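Local coordinates for protein 6-aminohexanoate-cyclic-dimer hydrolase (Arthrobacter sp., PDB 3A2Q) that hydrolyses one amide bond of the cyclic dimer of 6-aminohexanoic acid, a by-product of nylon-6 manufacture, to give the linear dimer, at residues A[317-321]-A[347-351]; A[309-313]-A[409-414]. The protein carries 1 engineered substitution. The contacts are given in a common frame with arbitrary orientation. Residue numbers count along the deposited sequence, not the author numbering.

Interaction 1: A[317-321]-A[347-351]; sequences DVAIA and MVKRA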
ATOM      1  N   ASP A 317      -0.085  16.366 -10.907  1.00 27.93           N
ATOM      2  CA  ASP A 317      -0.996  16.892 -11.925  1.00 30.18           C
ATOM      3  C   ASP A 317      -0.578  16.369 -13.293  1.00 30.07           C
ATOM      4  O   ASP A 317      -1.407  15.915 -14.075  1.00 31.61           O
ATOM      5  CB  ASP A 317      -0.977  18.424 -11.958  1.00 29.26           C
ATOM      6  CG  ASP A 317      -1.656  19.048 -10.756  1.00 29.44           C
ATOM      7  OD1 ASP A 317      -2.507  18.376 -10.137  1.00 37.15           O
ATOM      8  OD2 ASP A 317      -1.347  20.217 -10.442  1.00 29.84           O
ATOM      9  N   VAL A 318       0.720  16.445 -13.567  1.00 29.57           N
ATOM     10  CA  VAL A 318       1.282  15.988 -14.835  1.00 32.88           C
ATOM     11  C   VAL A 318       1.126  14.484 -15.012  1.00 32.01           C
ATOM     12  O   VAL A 318       0.780  14.015 -16.097  1.00 32.45           O
ATOM     13  CB  VAL A 318       2.782  16.373 -14.934  1.00 30.19           C
ATOM     14  CG1 VAL A 318       3.442  15.702 -16.147  1.00 26.82           C
ATOM     15  CG2 VAL A 318       2.912  17.883 -15.032  1.00 31.32           C
ATOM     16  N   ALA A 319       1.363  13.730 -13.942  1.00 30.13           N
ATOM     17  CA  ALA A 319       1.258  12.273 -13.994  1.00 29.10           C
ATOM     18  C   ALA A 319      -0.152  11.782 -14.315  1.00 29.66           C
ATOM     19  O   ALA A 319      -0.326  10.897 -15.147  1.00 29.99           O
ATOM     20  CB  ALA A 319       1.733  11.666 -12.674  1.00 30.44           C
ATOM     21  N   ILE A 320      -1.157  12.342 -13.651  1.00 27.19           N
ATOM     22  CA  ILE A 320      -2.529  11.926 -13.911  1.00 29.52           C
ATOM     23  C   ILE A 320      -2.934  12.348 -15.320  1.00 28.61           C
ATOM     24  O   ILE A 320      -3.563  11.587 -16.049  1.00 32.10           O
ATOM     25  CB  ILE A 320      -3.514  12.538 -12.890  1.00 30.87           C
ATOM     26  CG1 ILE A 320      -3.235  11.964 -11.498  1.00 29.36           C
ATOM     27  CG2 ILE A 320      -4.956  12.221 -13.299  1.00 33.31           C
ATOM     28  CD1 ILE A 320      -3.401  10.457 -11.423  1.00 33.51           C
ATOM     29  N   ALA A 321      -2.560  13.562 -15.696  1.00 30.52           N
ATOM     30  CA  ALA A 321      -2.877  14.083 -17.019  1.00 32.95           C
ATOM     31  C   ALA A 321      -2.341  13.158 -18.104  1.00 34.09           C
ATOM     32  O   ALA A 321      -3.046  12.826 -19.057  1.00 33.63           O
ATOM     33  CB  ALA A 321      -2.283  15.473 -17.186  1.00 29.07           C
ATOM     34  N   MET A 347      -7.023  18.142 -13.193  1.00 43.64           N
ATOM     35  CA  MET A 347      -5.567  18.038 -13.254  1.00 44.52           C
ATOM     36  C   MET A 347      -5.049  18.148 -14.687  1.00 44.32           C
ATOM     37  O   MET A 347      -3.888  18.499 -14.911  1.00 47.08           O
ATOM     38  CB  MET A 347      -5.106  16.718 -12.626  1.00 44.07           C
ATOM     39  CG  MET A 347      -5.453  16.594 -11.151  1.00 45.42           C
ATOM     40  SD  MET A 347      -4.919  15.034 -10.431  1.00 51.08           S
ATOM     41  CE  MET A 347      -6.280  14.000 -10.811  1.00 54.70           C
ATOM     42  N   VAL A 348      -5.908  17.844 -15.654  1.00 43.71           N
ATOM     43  CA  VAL A 348      -5.534  17.930 -17.062  1.00 42.45           C
ATOM     44  C   VAL A 348      -5.230  19.386 -17.389  1.00 43.42           C
ATOM     45  O   VAL A 348      -4.228  19.698 -18.028  1.00 42.50           O
ATOM     46  CB  VAL A 348      -6.677  17.439 -17.982  1.00 40.44           C
ATOM     47  CG1 VAL A 348      -6.273  17.582 -19.445  1.00 44.81           C
ATOM     48  CG2 VAL A 348      -7.008  15.994 -17.673  1.00 37.40           C
ATOM     49  N   LYS A 349      -6.105  20.276 -16.932  1.00 43.90           N
ATOM     50  CA  LYS A 349      -5.942  21.703 -17.164  1.00 43.52           C
ATOM     51  C   LYS A 349      -4.706  22.203 -16.433  1.00 41.92           C
ATOM     52  O   LYS A 349      -3.886  22.921 -17.002  1.00 41.96           O
ATOM     53  CB  LYS A 349      -7.179  22.460 -16.672  1.00 50.08           C
ATOM     54  CG  LYS A 349      -7.145  23.959 -16.922  1.00 56.58           C
ATOM     55  CD  LYS A 349      -8.444  24.609 -16.468  1.00 60.47           C
ATOM     56  CE  LYS A 349      -8.444  26.102 -16.742  1.00 60.77           C
ATOM     57  NZ  LYS A 349      -7.332  26.782 -16.028  1.00 63.21           N
ATOM     58  N   ARG A 350      -4.568  21.816 -15.169  1.00 40.57           N
ATOM     59  CA  ARG A 350      -3.415  22.246 -14.392  1.00 38.54           C
ATOM     60  C   ARG A 350      -2.109  21.793 -15.038  1.00 36.17           C
ATOM     61  O   ARG A 350      -1.134  22.543 -15.071  1.00 38.15           O
ATOM     62  CB  ARG A 350      -3.498  21.715 -12.955  1.00 39.29           C
ATOM     63  CG  ARG A 350      -4.600  22.365 -12.123  1.00 38.48           C
ATOM     64  CD  ARG A 350      -4.213  22.432 -10.653  1.00 39.74           C
ATOM     65  NE  ARG A 350      -4.193  21.124 -10.004  1.00 41.98           N
ATOM     66  CZ  ARG A 350      -5.271  20.500  -9.542  1.00 45.11           C
ATOM     67  NH1 ARG A 350      -6.466  21.060  -9.656  1.00 48.43           N
ATOM     68  NH2 ARG A 350      -5.154  19.318  -8.952  1.00 45.47           N
ATOM     69  N   ALA A 351      -2.092  20.572 -15.562  1.00 36.24           N
ATOM     70  CA  ALA A 351      -0.887  20.050 -16.201  1.00 35.12           C
ATOM     71  C   ALA A 351      -0.475  20.950 -17.359  1.00 38.48           C
ATOM     72  O   ALA A 351       0.709  21.217 -17.565  1.00 36.96           O
ATOM     73  CB  ALA A 351      -1.128  18.630 -16.699  1.00 32.28           C
TER
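Two helical turns, 317-321 and 347-351, cross steeply, their local axes 7.9 Å apart at closest approach with N-to-C directions at 118°. A321 and A351, with only a methyl group each, allow the close approach: the CA atoms of A321 and V348 are 4.7 Å apart, those of V318 and A351 4.8 Å, and CB of A321 meets CB of A351 at 3.4 Å. Beside this alanine contact lies a salt bridge with two hydrogen bonds, R350 NE to D317 OD2 and R350 NH2 to D317 OD1, both 3.0 Å; E346 is a second acidic partner of R350. M347 points its CB at the other helix and brings CE to 3.3 Å from CG2 of I320. The end of the I320 side chain leads away from helix 342-352, and I320 also touches M123 and a bound 6-aminohexanoic acid. Helix 342-352 thus packs across the middle of the long helix 308-331, and M347 also touches the loop residues N125 and Q411 where the crossing borders the ligand pocket.

Interaction 2: A[309-313]-A[409-414]; sequences LKDYS and GRQSAF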
ATOM      1  N   LEU A 309       5.222  19.183  -0.446  1.00 27.54           N
ATOM      2  CA  LEU A 309       3.956  18.680  -0.956  1.00 28.83           C
ATOM      3  C   LEU A 309       3.415  19.514  -2.112  1.00 29.31           C
ATOM      4  O   LEU A 309       2.724  18.991  -2.990  1.00 27.84           O
ATOM      5  CB  LEU A 309       2.913  18.591   0.164  1.00 28.99           C
ATOM      6  CG  LEU A 309       1.749  17.629  -0.116  1.00 29.04           C
ATOM      7  CD1 LEU A 309       2.286  16.222  -0.378  1.00 30.66           C
ATOM      8  CD2 LEU A 309       0.800  17.611   1.066  1.00 30.75           C
ATOM      9  N   LYS A 310       3.730  20.806  -2.120  1.00 30.46           N
ATOM     10  CA  LYS A 310       3.264  21.674  -3.198  1.00 32.07           C
ATOM     11  C   LYS A 310       3.916  21.221  -4.502  1.00 31.01           C
ATOM     12  O   LYS A 310       3.253  21.096  -5.536  1.00 28.95           O
ATOM     13  CB  LYS A 310       3.632  23.132  -2.914  1.00 36.43           C
ATOM     14  CG  LYS A 310       3.092  24.104  -3.944  1.00 37.34           C
ATOM     15  CD  LYS A 310       3.594  25.515  -3.692  1.00 51.62           C
ATOM     16  CE  LYS A 310       3.069  26.477  -4.749  1.00 53.91           C
ATOM     17  NZ  LYS A 310       3.474  26.067  -6.119  1.00 54.37           N
ATOM     18  N   ASP A 311       5.220  20.969  -4.434  1.00 29.69           N
ATOM     19  CA  ASP A 311       5.993  20.516  -5.585  1.00 31.29           C
ATOM     20  C   ASP A 311       5.539  19.130  -6.019  1.00 28.31           C
ATOM     21  O   ASP A 311       5.470  18.834  -7.205  1.00 28.47           O
ATOM     22  CB  ASP A 311       7.481  20.466  -5.238  1.00 31.96           C
ATOM     23  CG  ASP A 311       8.031  21.814  -4.837  1.00 44.47           C
ATOM     24  OD1 ASP A 311       8.034  22.735  -5.683  1.00 46.24           O
ATOM     25  OD2 ASP A 311       8.457  21.955  -3.671  1.00 49.05           O
ATOM     26  N   TYR A 312       5.234  18.279  -5.046  1.00 27.13           N
ATOM     27  CA  TYR A 312       4.783  16.931  -5.336  1.00 25.88           C
ATOM     28  C   TYR A 312       3.439  16.975  -6.067  1.00 27.80           C
ATOM     29  O   TYR A 312       3.196  16.209  -7.002  1.00 28.20           O
ATOM     30  CB  TYR A 312       4.658  16.146  -4.029  1.00 25.40           C
ATOM     31  CG  TYR A 312       4.356  14.679  -4.208  1.00 31.33           C
ATOM     32  CD1 TYR A 312       5.138  13.880  -5.044  1.00 40.81           C
ATOM     33  CD2 TYR A 312       3.299  14.081  -3.526  1.00 37.62           C
ATOM     34  CE1 TYR A 312       4.872  12.521  -5.195  1.00 39.28           C
ATOM     35  CE2 TYR A 312       3.027  12.724  -3.669  1.00 40.70           C
ATOM     36  CZ  TYR A 312       3.813  11.952  -4.503  1.00 39.66           C
ATOM     37  OH  TYR A 312       3.528  10.616  -4.654  1.00 42.13           O
ATOM     38  N   SER A 313       2.570  17.882  -5.636  1.00 25.98           N
ATOM     39  CA  SER A 313       1.249  18.031  -6.238  1.00 29.13           C
ATOM     40  C   SER A 313       1.359  18.383  -7.719  1.00 25.41           C
ATOM     41  O   SER A 313       0.603  17.870  -8.543  1.00 29.02           O
ATOM     42  CB  SER A 313       0.460  19.127  -5.509  1.00 27.79           C
ATOM     43  OG  SER A 313      -0.889  19.155  -5.950  1.00 35.77           O
ATOM     44  N   GLY A 409      -6.121  24.885  -6.869  1.00 79.20           N
ATOM     45  CA  GLY A 409      -4.692  24.599  -6.962  1.00 76.14           C
ATOM     46  C   GLY A 409      -4.068  23.269  -6.570  1.00 73.37           C
ATOM     47  O   GLY A 409      -3.144  22.795  -7.236  1.00 72.89           O
ATOM     48  N   ARG A 410      -4.558  22.652  -5.506  1.00 71.42           N
ATOM     49  CA  ARG A 410      -3.945  21.407  -5.068  1.00 68.59           C
ATOM     50  C   ARG A 410      -4.799  20.141  -5.063  1.00 64.75           C
ATOM     51  O   ARG A 410      -6.025  20.192  -5.067  1.00 63.62           O
ATOM     52  CB  ARG A 410      -3.321  21.624  -3.683  1.00 70.89           C
ATOM     53  CG  ARG A 410      -2.650  20.407  -3.052  1.00 75.50           C
ATOM     54  CD  ARG A 410      -1.951  20.768  -1.750  1.00 77.64           C
ATOM     55  NE  ARG A 410      -0.870  21.723  -1.946  1.00 78.85           N
ATOM     56  CZ  ARG A 410      -0.022  22.083  -0.992  1.00 81.60           C
ATOM     57  NH1 ARG A 410      -0.132  21.562   0.220  1.00 79.45           N
ATOM     58  NH2 ARG A 410       0.934  22.965  -1.246  1.00 85.78           N
ATOM     59  N   GLN A 411      -4.104  19.005  -5.059  1.00 61.66           N
ATOM     60  CA  GLN A 411      -4.696  17.668  -5.050  1.00 57.32           C
ATOM     61  C   GLN A 411      -5.769  17.569  -3.960  1.00 54.44           C
ATOM     62  O   GLN A 411      -5.586  18.073  -2.851  1.00 53.66           O
ATOM     63  CB  GLN A 411      -3.601  16.631  -4.775  1.00 57.83           C
ATOM     64  CG  GLN A 411      -3.794  15.286  -5.447  1.00 65.85           C
ATOM     65  CD  GLN A 411      -3.563  15.342  -6.943  1.00 64.49           C
ATOM     66  OE1 GLN A 411      -3.686  14.336  -7.641  1.00 65.38           O
ATOM     67  NE2 GLN A 411      -3.225  16.524  -7.444  1.00 65.72           N
ATOM     68  N   SER A 412      -6.886  16.917  -4.273  1.00 50.67           N
ATOM     69  CA  SER A 412      -7.968  16.770  -3.302  1.00 46.81           C
ATOM     70  C   SER A 412      -7.512  15.922  -2.115  1.00 44.03           C
ATOM     71  O   SER A 412      -7.974  16.114  -0.992  1.00 42.43           O
ATOM     72  CB  SER A 412      -9.208  16.142  -3.962  1.00 48.11           C
ATOM     73  OG  SER A 412      -8.904  14.900  -4.569  1.00 50.80           O
ATOM     74  N   ALA A 413      -6.584  15.002  -2.365  1.00 41.43           N
ATOM     75  CA  ALA A 413      -6.070  14.133  -1.313  1.00 38.19           C
ATOM     76  C   ALA A 413      -5.104  14.869  -0.390  1.00 35.28           C
ATOM     77  O   ALA A 413      -4.753  14.365   0.676  1.00 35.04           O
ATOM     78  CB  ALA A 413      -5.380  12.919  -1.930  1.00 37.73           C
ATOM     79  N   PHE A 414      -4.677  16.058  -0.796  1.00 33.29           N
ATOM     80  CA  PHE A 414      -3.744  16.841   0.007  1.00 34.03           C
ATOM     81  C   PHE A 414      -4.413  17.943   0.821  1.00 34.44           C
ATOM     82  O   PHE A 414      -3.738  18.840   1.314  1.00 35.11           O
ATOM     83  CB  PHE A 414      -2.662  17.471  -0.879  1.00 32.26           C
ATOM     84  CG  PHE A 414      -1.788  16.468  -1.591  1.00 34.90           C
ATOM     85  CD1 PHE A 414      -1.740  15.140  -1.178  1.00 29.56           C
ATOM     86  CD2 PHE A 414      -0.984  16.864  -2.655  1.00 36.83           C
ATOM     87  CE1 PHE A 414      -0.905  14.225  -1.813  1.00 30.54           C
ATOM     88  CE2 PHE A 414      -0.141  15.949  -3.298  1.00 36.74           C
ATOM     89  CZ  PHE A 414      -0.104  14.629  -2.872  1.00 31.15           C
TER
HETATM   90  O   HOH W   1      -1.053  20.990  -7.982  1.00 32.81           O
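F414 loses the most surface here; its CA-to-CB bond points toward the helical turn 309-313, and its ring meets three residues of that turn. CD1 of L309 sits over one ring face, 3.8 Å from the centroid and 11° off the normal, a CH-pi contact. CA of S313 approaches the ring edge, 3.9 Å from CE2 of F414. Y312 meets F414 rim to rim, with centroids 5.9 Å apart, planes at 27° and Y312 CD2 3.5 Å from F414 CZ.

R410, though poorly ordered, runs its side chain along the helix and lays a face of its guanidinium against the backbone of L309 and K310, with NH2 3.2 Å from CB of K310. S313 supplies the polar link. Its OG accepts a weak hydrogen bond from Q411 N at 3.3 Å and donates to a water at 2.7 Å, which in turn donates to O of G409 at 2.9 Å, so the hydroxyl links to the loop at two places. The side-chain carboxamide of Q411 has its main partner outside the two segments: OE1 is hydrogen-bonded to N125 ND2.

Q411 and F414 both touch bound 6-aminohexanoic acid, so the loop between strand 383-387 and helix 416-422 forms part of the ligand pocket wall in this amidase-family enzyme, backed here by the start of helix 308-331.

Overall arrangement
From the N terminus, both contacts begin on helix 308-331, interaction 2 on its first turn and interaction 1 about two turns further on. After 25 intervening residues, segment 347-351 of helix 342-352 meets segment 317-321, closing the short loop of interaction 1. The chain continues through helix 356-378 and strand 383-387 of the central sheet before segment 409-414 comes back to the start of helix 308-331. Interaction 1 is therefore nested inside the 95-residue loop closed by interaction 2. Their centres lie 11 Å apart and they touch directly: M347 SD is 3.1 Å from Q411 OE1. Together they tie helices 308-331 and 342-352 to the loop between strand 383-387 and helix 416-422.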